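Local coordinates for protein phosphinothricin N-acetyltransferase (Brucella ovis, PDB 5DWM) that probably transfers the acetyl group of acetyl-CoA to an amine such as that of phosphinothricin, as a member of the GNAT acetyltransferase family, at residues Gly36-Glu41 against Leu164-Met169; Gly73-Ser78 against Lys107-Glu112; Ala90-Tyr95 against Lys140-Leu145. All coordinates share one frame; numbering follows the deposited sequence. Where two conformers were deposited one is given.

Contact 1 (Gly36-Glu41 against Leu164-Met169); sequences GSYEIE and LDTVLM
Tyr38 reaches out of the loop that follows helix 20-33 and lays the far end of its ring against Leu164 and Thr166 on strand 162-172. The backbones stay well apart, with 9.3 Å between the CA atoms of Tyr38 and Leu164, and the tyrosine side chain spans the interval. Its CG sits beside the backbone N and anti to the carbonyl carbon (chi1 -79°), a setting that sends the ring out toward the strand. The two side chains run alongside one another from opposite ends, Leu164 CD1 lying 3.6 Å from Tyr38 CE1, oblique to the ring, while Leu164 CB comes to 3.3 Å from the phenolic oxygen, Tyr38 OH. In this GNAT-type fold the strand belongs to the C-terminal half of the mixed sheet, between strands 124-129 and 148-159, and the loop joins the two helices that precede strand 62-67. Beyond Leu164 the hydroxyl of Tyr38 comes among polar atoms, Tyr38 OH being 3.5 Å from Thr166 OG1; Ser156 OG on strand 148-159 is hydrogen-bonded to both hydroxyls and so ties them to one buried point. The other subunit also takes part, its Tyr86 meeting the Tyr38 ring with the planes at about 50°. Behind the tyrosine, Ser37 OG accepts a hydrogen bond from Glu39 N at 3.1 Å, an ST turn at the residues flanking Tyr38.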
loop_
_atom_site.group_PDB
_atom_site.type_symbol
_atom_site.label_atom_id
_atom_site.label_comp_id
_atom_site.label_asym_id
_atom_site.label_seq_id
_atom_site.Cartn_x
_atom_site.Cartn_y
_atom_site.Cartn_z
ATOM N N GLY A 36 11.142 5.194 -10.479
ATOM C CA GLY A 36 10.426 5.549 -9.268
ATOM C C GLY A 36 8.928 5.398 -9.444
ATOM O O GLY A 36 8.219 4.982 -8.522
ATOM N N SER A 37 8.429 5.726 -10.627
ATOM C CA SER A 37 7.038 5.483 -10.972
ATOM C C SER A 37 6.872 4.068 -11.503
ATOM O O SER A 37 7.662 3.609 -12.333
ATOM C CB SER A 37 6.588 6.462 -12.053
ATOM O OG SER A 37 5.287 6.134 -12.507
ATOM N N TYR A 38 5.835 3.388 -11.027
ATOM C CA TYR A 38 5.469 2.079 -11.547
ATOM C C TYR A 38 4.412 2.157 -12.644
ATOM O O TYR A 38 3.848 1.123 -13.025
ATOM C CB TYR A 38 5.044 1.127 -10.423
ATOM C CG TYR A 38 6.189 0.517 -9.636
ATOM C CD1 TYR A 38 7.469 1.087 -9.634
ATOM C CD2 TYR A 38 5.992 -0.647 -8.895
ATOM C CE1 TYR A 38 8.516 0.508 -8.900
ATOM C CE2 TYR A 38 7.020 -1.227 -8.169
ATOM C CZ TYR A 38 8.271 -0.645 -8.160
ATOM O OH TYR A 38 9.288 -1.232 -7.427
ATOM N N GLU A 39 4.130 3.353 -13.157
ATOM C CA GLU A 39 3.341 3.471 -14.373
ATOM C C GLU A 39 4.243 3.320 -15.590
ATOM O O GLU A 39 5.450 3.564 -15.524
ATOM C CB GLU A 39 2.583 4.802 -14.410
ATOM C CG GLU A 39 1.584 4.928 -13.273
ATOM C CD GLU A 39 0.635 6.104 -13.443
ATOM O OE1 GLU A 39 0.949 7.192 -12.929
ATOM O OE2 GLU A 39 -0.429 5.941 -14.083
ATOM N N ILE A 40 3.650 2.878 -16.698
ATOM C CA ILE A 40 4.367 2.662 -17.946
ATOM C C ILE A 40 3.983 3.690 -18.998
ATOM O O ILE A 40 4.840 4.177 -19.738
ATOM C CB ILE A 40 4.126 1.232 -18.472
ATOM C CG1 ILE A 40 4.355 0.204 -17.368
ATOM C CG2 ILE A 40 4.985 0.961 -19.707
ATOM C CD1 ILE A 40 5.692 0.273 -16.752
ATOM N N GLU A 41 2.703 4.051 -19.062
ATOM C CA GLU A 41 2.206 5.006 -20.039
ATOM C C GLU A 41 1.944 6.334 -19.346
ATOM O O GLU A 41 1.142 6.372 -18.398
ATOM C CB GLU A 41 0.916 4.467 -20.639
ATOM C CG GLU A 41 0.238 5.364 -21.637
ATOM C CD GLU A 41 -1.076 4.780 -22.109
ATOM O OE1 GLU A 41 -1.172 3.538 -22.202
ATOM O OE2 GLU A 41 -2.015 5.560 -22.371
ATOM N N LEU A 164 12.253 -4.734 -9.870
ATOM C CA LEU A 164 12.454 -3.550 -9.049
ATOM C C LEU A 164 12.003 -3.863 -7.635
ATOM O O LEU A 164 11.044 -4.610 -7.440
ATOM C CB LEU A 164 11.584 -2.399 -9.557
ATOM C CG LEU A 164 11.582 -2.142 -11.068
ATOM C CD1 LEU A 164 10.611 -1.014 -11.409
ATOM C CD2 LEU A 164 12.982 -1.823 -11.575
ATOM N N ASP A 165 12.674 -3.259 -6.652
ATOM C CA ASP A 165 12.290 -3.389 -5.254
ATOM C C ASP A 165 11.640 -2.098 -4.782
ATOM O O ASP A 165 12.002 -1.011 -5.234
ATOM C CB ASP A 165 13.506 -3.639 -4.352
ATOM C CG ASP A 165 14.223 -4.948 -4.657
ATOM O OD1 ASP A 165 13.698 -5.795 -5.406
ATOM O OD2 ASP A 165 15.334 -5.133 -4.127
ATOM N N THR A 166 10.710 -2.210 -3.839
ATOM C CA THR A 166 10.120 -1.037 -3.198
ATOM C C THR A 166 10.791 -0.839 -1.847
ATOM O O THR A 166 10.717 -1.722 -0.988
ATOM C CB THR A 166 8.629 -1.254 -2.966
ATOM O OG1 THR A 166 7.959 -1.411 -4.215
ATOM C CG2 THR A 166 8.034 -0.067 -2.201
ATOM N N VAL A 167 11.436 0.309 -1.654
ATOM C CA VAL A 167 12.030 0.662 -0.367
ATOM C C VAL A 167 11.039 1.515 0.418
ATOM O O VAL A 167 10.531 2.521 -0.094
ATOM C CB VAL A 167 13.380 1.377 -0.559
ATOM C CG1 VAL A 167 13.771 2.142 0.707
ATOM C CG2 VAL A 167 14.459 0.353 -0.949
ATOM N N LEU A 168 10.740 1.107 1.648
ATOM C CA LEU A 168 9.827 1.848 2.511
ATOM C C LEU A 168 10.608 2.594 3.586
ATOM O O LEU A 168 11.529 2.035 4.194
ATOM C CB LEU A 168 8.831 0.902 3.188
ATOM C CG LEU A 168 8.053 0.006 2.230
ATOM C CD1 LEU A 168 7.428 -1.091 3.029
ATOM C CD2 LEU A 168 6.992 0.804 1.520
ATOM N N MET A 169 10.238 3.861 3.818
ATOM C CA MET A 169 10.854 4.684 4.853
ATOM C C MET A 169 9.770 5.487 5.563
ATOM O O MET A 169 8.733 5.805 4.977
ATOM C CB MET A 169 11.898 5.644 4.262
ATOM C CG MET A 169 12.901 4.957 3.339
ATOM S SD MET A 169 14.231 6.044 2.802
ATOM C CE MET A 169 15.096 6.302 4.352
#

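Contact 2 (Gly73-Ser78 against Lys107-Glu112); sequences GYAYAS and KLLLRE
Strand 73-78 and helix 107-112 run nearly parallel, their directions 23° apart and their axes 8.3 Å apart at closest approach, and the chains come nearest at Ala75 and Leu109, whose CA atoms are separated by 6.3 Å. The small residues on this face of the strand, Gly73 and Ala75, permit so close an approach. Leu109 supplies the helix side of the contact, and two parts of its side chain do the touching. Its CB packs against the methyl of Ala75, with 4.0 Å between Leu109 CB and Ala75 CB. Further out, one branch reaches the backbone itself: Leu109 CD1 lies 3.6 Å from Tyr74 N and 3.7 Å from Gly73 C, over the peptide link joining those two residues. CG stands beside the backbone N of Leu109 and anti to its carbonyl carbon (chi1 -82°), which carries the branch toward the start of the strand segment while CB stays opposite Ala75. Gly73, without a side chain, leaves its main chain open to the methyl. Tyr74 directs its side chain away, so it meets Leu109 through its backbone. The interface is wholly apolar on the side-chain level and buried. It packs a helix onto the central sheet of the GNAT fold, beside the acetyl-CoA site that includes Lys107 at the beginning of the helix segment. Leu109 also touches Leu63 on strand 62-67 and Ile96 on strand 89-96, and thus sits across three adjoining strands. One residue on, Leu110 turns to Asp92 and Ile94 of strand 89-96 and to Leu141 and His142 of helix 136-144, linking helices 105-119 and 136-144.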
loop_
_atom_site.group_PDB
_atom_site.type_symbol
_atom_site.label_atom_id
_atom_site.label_comp_id
_atom_site.label_asym_id
_atom_site.label_seq_id
_atom_site.Cartn_x
_atom_site.Cartn_y
_atom_site.Cartn_z
ATOM N N GLY A 73 9.659 21.209 -9.947
ATOM C CA GLY A 73 9.342 19.975 -9.252
ATOM C C GLY A 73 8.066 20.175 -8.472
ATOM O O GLY A 73 7.575 21.298 -8.325
ATOM N N TYR A 74 7.525 19.064 -7.980
ATOM C CA TYR A 74 6.292 19.115 -7.214
ATOM C C TYR A 74 6.301 18.012 -6.164
ATOM O O TYR A 74 7.052 17.036 -6.257
ATOM C CB TYR A 74 5.043 19.026 -8.109
ATOM C CG TYR A 74 4.874 17.697 -8.814
ATOM C CD1 TYR A 74 5.460 17.471 -10.049
ATOM C CD2 TYR A 74 4.125 16.670 -8.244
ATOM C CE1 TYR A 74 5.308 16.266 -10.706
ATOM C CE2 TYR A 74 3.965 15.451 -8.891
ATOM C CZ TYR A 74 4.566 15.254 -10.125
ATOM O OH TYR A 74 4.419 14.049 -10.784
ATOM N N ALA A 75 5.459 18.192 -5.152
ATOM C CA ALA A 75 5.331 17.226 -4.077
ATOM C C ALA A 75 3.902 17.256 -3.566
ATOM O O ALA A 75 3.257 18.308 -3.546
ATOM C CB ALA A 75 6.301 17.517 -2.925
ATOM N N TYR A 76 3.409 16.097 -3.151
ATOM C CA TYR A 76 2.102 16.057 -2.516
ATOM C C TYR A 76 2.084 14.926 -1.501
ATOM O O TYR A 76 2.977 14.073 -1.466
ATOM C CB TYR A 76 0.959 15.937 -3.538
ATOM C CG TYR A 76 0.925 14.634 -4.293
ATOM C CD1 TYR A 76 0.329 13.499 -3.740
ATOM C CD2 TYR A 76 1.494 14.528 -5.556
ATOM C CE1 TYR A 76 0.293 12.303 -4.428
ATOM C CE2 TYR A 76 1.461 13.333 -6.253
ATOM C CZ TYR A 76 0.865 12.221 -5.683
ATOM O OH TYR A 76 0.834 11.026 -6.379
ATOM N N ALA A 77 1.061 14.946 -0.658
ATOM C CA ALA A 77 0.782 13.862 0.265
ATOM C C ALA A 77 -0.593 13.288 -0.029
ATOM O O ALA A 77 -1.443 13.934 -0.648
ATOM C CB ALA A 77 0.852 14.343 1.713
ATOM N N SER A 78 -0.782 12.041 0.387
ATOM C CA SER A 78 -2.049 11.330 0.230
ATOM C C SER A 78 -2.072 10.207 1.261
ATOM O O SER A 78 -1.118 10.020 2.016
ATOM C CB SER A 78 -2.206 10.793 -1.198
ATOM O OG SER A 78 -1.141 9.911 -1.524
ATOM N N LYS A 107 14.791 18.555 -1.450
ATOM C CA LYS A 107 14.843 18.853 -0.023
ATOM C C LYS A 107 13.958 20.040 0.333
ATOM O O LYS A 107 13.272 20.020 1.360
ATOM C CB LYS A 107 16.286 19.101 0.414
ATOM C CG LYS A 107 17.150 17.862 0.412
ATOM C CD LYS A 107 18.580 18.165 0.801
ATOM C CE LYS A 107 19.363 18.769 -0.361
ATOM N NZ LYS A 107 20.806 18.956 -0.027
ATOM N N LEU A 108 13.966 21.091 -0.499
ATOM C CA LEU A 108 13.091 22.231 -0.232
ATOM C C LEU A 108 11.633 21.807 -0.231
ATOM O O LEU A 108 10.861 22.216 0.645
ATOM C CB LEU A 108 13.297 23.332 -1.272
ATOM C CG LEU A 108 14.597 24.109 -1.251
ATOM C CD1 LEU A 108 14.593 25.096 -2.419
ATOM C CD2 LEU A 108 14.765 24.825 0.094
ATOM N N LEU A 109 11.244 20.976 -1.203
ATOM C CA LEU A 109 9.859 20.532 -1.305
ATOM C C LEU A 109 9.480 19.662 -0.118
ATOM O O LEU A 109 8.417 19.848 0.483
ATOM C CB LEU A 109 9.654 19.752 -2.609
ATOM C CG LEU A 109 9.436 20.609 -3.849
ATOM C CD1 LEU A 109 9.577 19.784 -5.119
ATOM C CD2 LEU A 109 8.084 21.276 -3.800
ATOM N N LEU A 110 10.330 18.688 0.218
ATOM C CA LEU A 110 9.975 17.730 1.261
ATOM C C LEU A 110 9.964 18.393 2.632
ATOM O O LEU A 110 9.094 18.094 3.458
ATOM C CB LEU A 110 10.915 16.524 1.222
ATOM C CG LEU A 110 10.656 15.368 2.189
ATOM C CD1 LEU A 110 9.208 14.873 2.104
ATOM C CD2 LEU A 110 11.632 14.227 1.913
ATOM N N ARG A 111 10.900 19.316 2.884
ATOM C CA ARG A 111 10.861 20.044 4.147
ATOM C C ARG A 111 9.528 20.760 4.323
ATOM O O ARG A 111 8.915 20.695 5.398
ATOM C CB ARG A 111 12.031 21.025 4.238
ATOM C CG ARG A 111 11.969 21.888 5.480
ATOM C CD ARG A 111 13.310 22.523 5.800
ATOM N NE ARG A 111 14.321 21.518 6.109
ATOM C CZ ARG A 111 15.413 21.308 5.383
ATOM N NH1 ARG A 111 15.647 22.047 4.304
ATOM N NH2 ARG A 111 16.279 20.369 5.742
ATOM N N GLU A 112 9.045 21.428 3.273
ATOM C CA GLU A 112 7.784 22.152 3.401
ATOM C C GLU A 112 6.601 21.193 3.477
ATOM O O GLU A 112 5.641 21.442 4.221
ATOM C CB GLU A 112 7.631 23.171 2.269
ATOM C CG GLU A 112 6.377 24.043 2.354
ATOM C CD GLU A 112 6.307 24.891 3.617
ATOM O OE1 GLU A 112 5.184 25.281 4.012
ATOM O OE2 GLU A 112 7.369 25.164 4.215
#

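Contact 3 (Ala90-Tyr95 against Lys140-Leu145); sequences AEDSIY and KLHESL
Asp92 and Ile94, alternate residues of strand 89-96, face Leu141 and His142 of helix 136-144, one of the helices packed on the central sheet of the GNAT fold. The first to meet the helix is Asp92, whose CG stands between the backbone N and the carbonyl carbon (chi1 69°), which swings the carboxylate toward His142. Its carboxylate meets the NE2 edge of the imidazole: His142 NE2 donates to Asp92 OD2 over 2.6 Å in an almost straight bond of 173°, Asp92 OD2 accepting through its syn lone pair. OD2 lies in the ring plane, although the planes of carboxylate and ring are turned 43° from each other. At the other side of the imidazole, His142 ND1 is bonded to the carbonyl oxygen of Ser138, so both ring nitrogens are held and the rotation of the ring is fixed. With an acceptor at each nitrogen, the ring is probably protonated at both, and the buried carboxylate would stabilise that positive charge. Ile94, an acetyl-CoA-binding residue, then brings the chain to the more open part of the contact, where Leu141 also lies near Lys107 and Gly106 of the acetyl-CoA site. Here the two aliphatic side chains meet tip to tip, Ile94 CD1 lying 3.7 Å from Leu141 CD2.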
loop_
_atom_site.group_PDB
_atom_site.type_symbol
_atom_site.label_atom_id
_atom_site.label_comp_id
_atom_site.label_asym_id
_atom_site.label_seq_id
_atom_site.Cartn_x
_atom_site.Cartn_y
_atom_site.Cartn_z
ATOM N N ALA A 90 0.231 9.367 6.492
ATOM C CA ALA A 90 0.244 9.941 5.155
ATOM C C ALA A 90 1.442 9.407 4.378
ATOM O O ALA A 90 2.409 8.911 4.958
ATOM C CB ALA A 90 0.294 11.474 5.202
ATOM N N GLU A 91 1.369 9.521 3.052
ATOM C CA GLU A 91 2.433 9.093 2.154
ATOM C C GLU A 91 2.869 10.278 1.299
ATOM O O GLU A 91 2.025 11.047 0.832
ATOM C CB GLU A 91 1.918 7.963 1.249
ATOM C CG GLU A 91 2.961 7.420 0.278
ATOM C CD GLU A 91 2.421 6.292 -0.580
ATOM O OE1 GLU A 91 1.486 5.598 -0.136
ATOM O OE2 GLU A 91 2.939 6.104 -1.695
ATOM N N ASP A 92 4.184 10.436 1.096
ATOM C CA ASP A 92 4.703 11.541 0.292
ATOM C C ASP A 92 5.105 11.089 -1.105
ATOM O O ASP A 92 5.530 9.951 -1.314
ATOM C CB ASP A 92 5.871 12.286 0.963
ATOM C CG ASP A 92 7.151 11.464 1.065
ATOM O OD1 ASP A 92 7.223 10.575 1.945
ATOM O OD2 ASP A 92 8.123 11.768 0.333
ATOM N N SER A 93 4.971 12.012 -2.060
ATOM C CA SER A 93 5.323 11.798 -3.460
ATOM C C SER A 93 6.047 13.038 -3.956
ATOM O O SER A 93 5.563 14.153 -3.748
ATOM C CB SER A 93 4.060 11.602 -4.300
ATOM O OG SER A 93 3.402 10.405 -3.928
ATOM N N ILE A 94 7.199 12.856 -4.601
ATOM C CA ILE A 94 8.038 13.972 -5.030
ATOM C C ILE A 94 8.608 13.636 -6.398
ATOM O O ILE A 94 9.174 12.552 -6.584
ATOM C CB ILE A 94 9.220 14.224 -4.071
ATOM C CG1 ILE A 94 8.771 14.340 -2.614
ATOM C CG2 ILE A 94 9.970 15.489 -4.481
ATOM C CD1 ILE A 94 9.927 14.419 -1.646
ATOM N N TYR A 95 8.508 14.578 -7.336
ATOM C CA TYR A 95 9.111 14.432 -8.655
ATOM C C TYR A 95 9.769 15.736 -9.069
ATOM O O TYR A 95 9.205 16.814 -8.867
ATOM C CB TYR A 95 8.076 14.022 -9.709
ATOM C CG TYR A 95 7.682 12.571 -9.571
ATOM C CD1 TYR A 95 8.463 11.569 -10.128
ATOM C CD2 TYR A 95 6.548 12.201 -8.863
ATOM C CE1 TYR A 95 8.117 10.237 -10.003
ATOM C CE2 TYR A 95 6.192 10.862 -8.729
ATOM C CZ TYR A 95 6.981 9.886 -9.302
ATOM O OH TYR A 95 6.638 8.557 -9.175
ATOM N N LYS A 140 18.375 8.824 -0.514
ATOM C CA LYS A 140 19.235 9.785 0.173
ATOM C C LYS A 140 18.466 11.046 0.571
ATOM O O LYS A 140 18.689 11.600 1.656
ATOM C CB LYS A 140 20.446 10.111 -0.697
ATOM N N LEU A 141 17.550 11.511 -0.286
ATOM C CA LEU A 141 16.732 12.671 0.064
ATOM C C LEU A 141 15.944 12.411 1.340
ATOM O O LEU A 141 15.888 13.256 2.238
ATOM C CB LEU A 141 15.776 13.011 -1.083
ATOM C CG LEU A 141 14.557 13.892 -0.758
ATOM C CD1 LEU A 141 14.960 15.273 -0.295
ATOM C CD2 LEU A 141 13.592 13.987 -1.944
ATOM N N HIS A 142 15.328 11.231 1.437
ATOM C CA HIS A 142 14.523 10.938 2.616
ATOM C C HIS A 142 15.398 10.709 3.842
ATOM O O HIS A 142 15.059 11.160 4.940
ATOM C CB HIS A 142 13.582 9.767 2.329
ATOM C CG HIS A 142 12.430 10.131 1.440
ATOM N ND1 HIS A 142 12.513 10.109 0.063
ATOM C CD2 HIS A 142 11.179 10.561 1.732
ATOM C CE1 HIS A 142 11.362 10.500 -0.454
ATOM N NE2 HIS A 142 10.533 10.775 0.537
ATOM N N GLU A 143 16.533 10.026 3.674
ATOM C CA GLU A 143 17.474 9.877 4.782
ATOM C C GLU A 143 17.908 11.233 5.323
ATOM O O GLU A 143 17.978 11.432 6.542
ATOM C CB GLU A 143 18.700 9.078 4.334
ATOM C CG GLU A 143 18.428 7.602 4.102
ATOM C CD GLU A 143 19.645 6.862 3.591
ATOM O OE1 GLU A 143 20.623 7.529 3.191
ATOM O OE2 GLU A 143 19.620 5.611 3.591
ATOM N N SER A 144 18.191 12.185 4.431
ATOM C CA SER A 144 18.700 13.476 4.879
ATOM C C SER A 144 17.665 14.265 5.672
ATOM O O SER A 144 18.038 15.129 6.470
ATOM C CB SER A 144 19.197 14.295 3.690
ATOM O OG SER A 144 18.121 14.904 3.009
ATOM N N LEU A 145 16.377 13.981 5.487
ATOM C CA LEU A 145 15.322 14.656 6.229
ATOM C C LEU A 145 14.796 13.829 7.398
ATOM O O LEU A 145 13.722 14.130 7.928
ATOM C CB LEU A 145 14.197 15.091 5.292
ATOM C CG LEU A 145 14.565 16.435 4.655
ATOM C CD1 LEU A 145 13.609 16.813 3.564
ATOM C CD2 LEU A 145 14.598 17.522 5.719
#

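All three contacts reach the same mixed sheet. Contacts 2 and 3 are close, with centres 8 Å apart, and use neighbouring strands, 70-79 and 89-96, joined by backbone pairs such as Tyr76 O with Ser93 N. Their segments alternate along the chain, and helices 105-119 and 136-144 meet where Lys107 packs on Leu141, by the acetyl-CoA site. Contact 1 brackets both in sequence; its centre is 13 Å from that of contact 3 and 18 Å from that of contact 2. It touches contact 3 through Ser37 against Tyr95 and Met169 against His142 and Glu143, so the acetyl-CoA-side packing of contact 3 lies next to contact 1, which the second subunit also reaches.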